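Local atomic coordinates of 5-carboxyvanillate decarboxylase (Sphingomonas paucimobilis, PDB entry 4L6D), a protein that probably removes a carboxylate group from 5-carboxyvanillate to give vanillate, as a manganese-binding carboxy-lyase of the amidohydrolase family. Residues V142-T147 / Y172-A177. Numbering follows the deposited sequence.
Sequences VINSHT and YIHPRA. With MN (manganese (II) ion), chain I; VNL (4-hydroxy-3-methoxybenzoate), chain J.
The backbone O of H174 takes the N-H of S145 at 2.8 Å and also lies near the CA of N144, so two groups from 142-147 close on this one carbonyl. The carbonyl stands at the C-terminal ends of neighbouring parallel strands 140-144 and 171-174, joined through helix 158-167 as a right-handed beta-alpha-beta unit of the amidohydrolase TIM barrel. Deeper in the sheet, the I143 N-H is given to Y172 O, and I143 O accepts the N-H of H174, while the I143 CG2 and I173 CG1 atoms meet at 4.1 Å on one face. The other face carries V142, N144, Y172 and H174, and here the metal is bound. H174 has CG anti to its backbone N (chi1 -173°), and its NE2 reaches manganese at 2.2 Å beside E8, D297, a water and the vanillate O3. Its ND1 donates to P175 O at 2.9 Å; together with the metal bond this fixes the rotation of the imidazole. The N144 amide stands nearly upright to that ring, planes 84° apart. Beyond the strands, the guanidinium of R176 lies flat on the H146 ring, centres 3.6 Å apart, while D32 forms a salt bridge with R176 NE. R176 NH1 also donates to H146 O, approaching from above the carbonyl plane. An alanine in place of R176 would probably deprive D32 of this cationic partner, H146 O of its NH1 donor and one face of the H146 imidazole of its cover. D149 is the main polar partner of the H146 side chain, and at the ring edge a water links H146 NE2 to A177 O.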
loop_
_atom_site.group_PDB
_atom_site.type_symbol
_atom_site.label_atom_id
_atom_site.label_comp_id
_atom_site.label_asym_id
_atom_site.label_seq_id
_atom_site.Cartn_x
_atom_site.Cartn_y
_atom_site.Cartn_z
ATOM N N VAL A 142 11.739 -19.473 -0.989
ATOM C CA VAL A 142 11.052 -18.461 -0.189
ATOM C C VAL A 142 12.084 -17.604 0.526
ATOM O O VAL A 142 13.127 -18.095 0.978
ATOM C CB VAL A 142 10.063 -19.094 0.832
ATOM C CG1 VAL A 142 10.782 -20.024 1.807
ATOM C CG2 VAL A 142 9.283 -18.019 1.602
ATOM N N ILE A 143 11.798 -16.315 0.589
ATOM C CA ILE A 143 12.595 -15.378 1.366
ATOM C C ILE A 143 11.620 -14.348 1.952
ATOM O O ILE A 143 10.553 -14.105 1.380
ATOM C CB ILE A 143 13.713 -14.725 0.501
ATOM C CG1 ILE A 143 14.869 -14.243 1.389
ATOM C CG2 ILE A 143 13.153 -13.598 -0.359
ATOM C CD1 ILE A 143 15.641 -15.393 2.080
ATOM N N ASN A 144 11.969 -13.757 3.090
ATOM C CA ASN A 144 11.054 -12.859 3.799
ATOM C C ASN A 144 11.457 -11.402 3.699
ATOM O O ASN A 144 12.273 -10.923 4.480
ATOM C CB ASN A 144 10.929 -13.290 5.260
ATOM C CG ASN A 144 10.626 -14.758 5.374
ATOM O OD1 ASN A 144 9.498 -15.184 5.098
ATOM N ND2 ASN A 144 11.637 -15.559 5.704
ATOM N N SER A 145 10.854 -10.709 2.738
ATOM C CA SER A 145 11.211 -9.353 2.339
ATOM C C SER A 145 12.687 -9.005 2.601
ATOM O O SER A 145 13.556 -9.747 2.158
ATOM C CB SER A 145 10.234 -8.329 2.910
ATOM O OG SER A 145 10.279 -7.153 2.128
ATOM N N HIS A 146 12.969 -7.937 3.340
ATOM C CA HIS A 146 14.322 -7.390 3.418
ATOM C C HIS A 146 15.342 -8.304 4.089
ATOM O O HIS A 146 14.993 -9.177 4.873
ATOM C CB HIS A 146 14.318 -6.026 4.125
ATOM C CG HIS A 146 14.300 -6.106 5.622
ATOM N ND1 HIS A 146 15.451 -6.220 6.378
ATOM C CD2 HIS A 146 13.273 -6.079 6.506
ATOM C CE1 HIS A 146 15.131 -6.253 7.660
ATOM N NE2 HIS A 146 13.816 -6.174 7.765
ATOM N N THR A 147 16.610 -8.087 3.764
ATOM C CA THR A 147 17.702 -8.649 4.548
ATOM C C THR A 147 18.666 -7.534 4.907
ATOM O O THR A 147 19.064 -6.747 4.046
ATOM C CB THR A 147 18.457 -9.764 3.794
ATOM O OG1 THR A 147 17.531 -10.790 3.427
ATOM C CG2 THR A 147 19.558 -10.373 4.681
ATOM N N TYR A 172 9.114 -17.006 -3.751
ATOM C CA TYR A 172 8.030 -16.407 -2.987
ATOM C C TYR A 172 8.658 -15.382 -2.059
ATOM O O TYR A 172 9.459 -15.741 -1.197
ATOM C CB TYR A 172 7.319 -17.496 -2.176
ATOM C CG TYR A 172 5.880 -17.201 -1.795
ATOM C CD1 TYR A 172 5.540 -16.045 -1.098
ATOM C CD2 TYR A 172 4.864 -18.098 -2.121
ATOM C CE1 TYR A 172 4.227 -15.789 -0.732
ATOM C CE2 TYR A 172 3.551 -17.857 -1.768
ATOM C CZ TYR A 172 3.237 -16.696 -1.085
ATOM O OH TYR A 172 1.930 -16.472 -0.746
ATOM N N ILE A 173 8.347 -14.104 -2.262
ATOM C CA ILE A 173 8.806 -13.085 -1.320
ATOM C C ILE A 173 7.704 -12.857 -0.306
ATOM O O ILE A 173 6.764 -12.084 -0.540
ATOM C CB ILE A 173 9.243 -11.767 -2.001
ATOM C CG1 ILE A 173 10.376 -12.039 -2.997
ATOM C CG2 ILE A 173 9.728 -10.787 -0.943
ATOM C CD1 ILE A 173 10.836 -10.798 -3.769
ATOM N N HIS A 174 7.832 -13.569 0.810
ATOM C CA HIS A 174 6.898 -13.516 1.928
ATOM C C HIS A 174 7.194 -12.256 2.738
ATOM O O HIS A 174 8.296 -11.732 2.678
ATOM C CB HIS A 174 7.135 -14.771 2.772
ATOM C CG HIS A 174 6.149 -14.966 3.878
ATOM N ND1 HIS A 174 6.271 -14.350 5.107
ATOM C CD2 HIS A 174 5.019 -15.706 3.939
ATOM C CE1 HIS A 174 5.261 -14.707 5.877
ATOM N NE2 HIS A 174 4.485 -15.529 5.192
ATOM N N PRO A 175 6.216 -11.747 3.501
ATOM C CA PRO A 175 6.552 -10.590 4.343
ATOM C C PRO A 175 7.487 -10.887 5.525
ATOM O O PRO A 175 7.721 -12.025 5.931
ATOM C CB PRO A 175 5.184 -10.132 4.884
ATOM C CG PRO A 175 4.186 -10.700 3.909
ATOM C CD PRO A 175 4.764 -11.994 3.444
ATOM N N ARG A 176 8.044 -9.810 6.057
ATOM C CA ARG A 176 8.483 -9.761 7.448
ATOM C C ARG A 176 8.130 -8.349 7.902
ATOM O O ARG A 176 7.549 -7.577 7.142
ATOM C CB ARG A 176 9.980 -10.080 7.601
ATOM C CG ARG A 176 10.894 -9.132 6.839
ATOM C CD ARG A 176 12.357 -9.481 7.006
ATOM N NE ARG A 176 12.842 -9.228 8.358
ATOM C CZ ARG A 176 14.125 -9.252 8.696
ATOM N NH1 ARG A 176 15.037 -9.542 7.775
ATOM N NH2 ARG A 176 14.489 -8.997 9.948
ATOM N N ALA A 177 8.454 -8.009 9.139
ATOM C CA ALA A 177 8.126 -6.677 9.624
ATOM C C ALA A 177 8.905 -5.600 8.860
ATOM O O ALA A 177 10.027 -5.845 8.391
ATOM C CB ALA A 177 8.415 -6.576 11.124
HETATM MN MN MN I . 2.471 -16.199 5.771
HETATM C C1 VNL J . 1.553 -13.864 11.096
HETATM C CO1 VNL J . 0.679 -14.074 10.020
HETATM C CO2 VNL J . 2.918 -14.198 11.003
HETATM C CM1 VNL J . 1.155 -14.635 8.821
HETATM C CM2 VNL J . 3.413 -14.742 9.821
HETATM O OM VNL J . 4.724 -15.098 9.636
HETATM C CZ VNL J . 2.502 -14.975 8.696
HETATM C CC VNL J . 1.013 -13.300 12.384
HETATM C CV VNL J . 5.686 -14.891 10.688
HETATM O O1 VNL J . -0.229 -13.272 12.601
HETATM O O2 VNL J . 1.830 -12.923 13.258
HETATM O O3 VNL J . 2.972 -15.803 7.715
HETATM O O HOH W 1 12.189 -5.984 10.157
HETATM O O HOH W 2 3.076 -18.305 5.672
#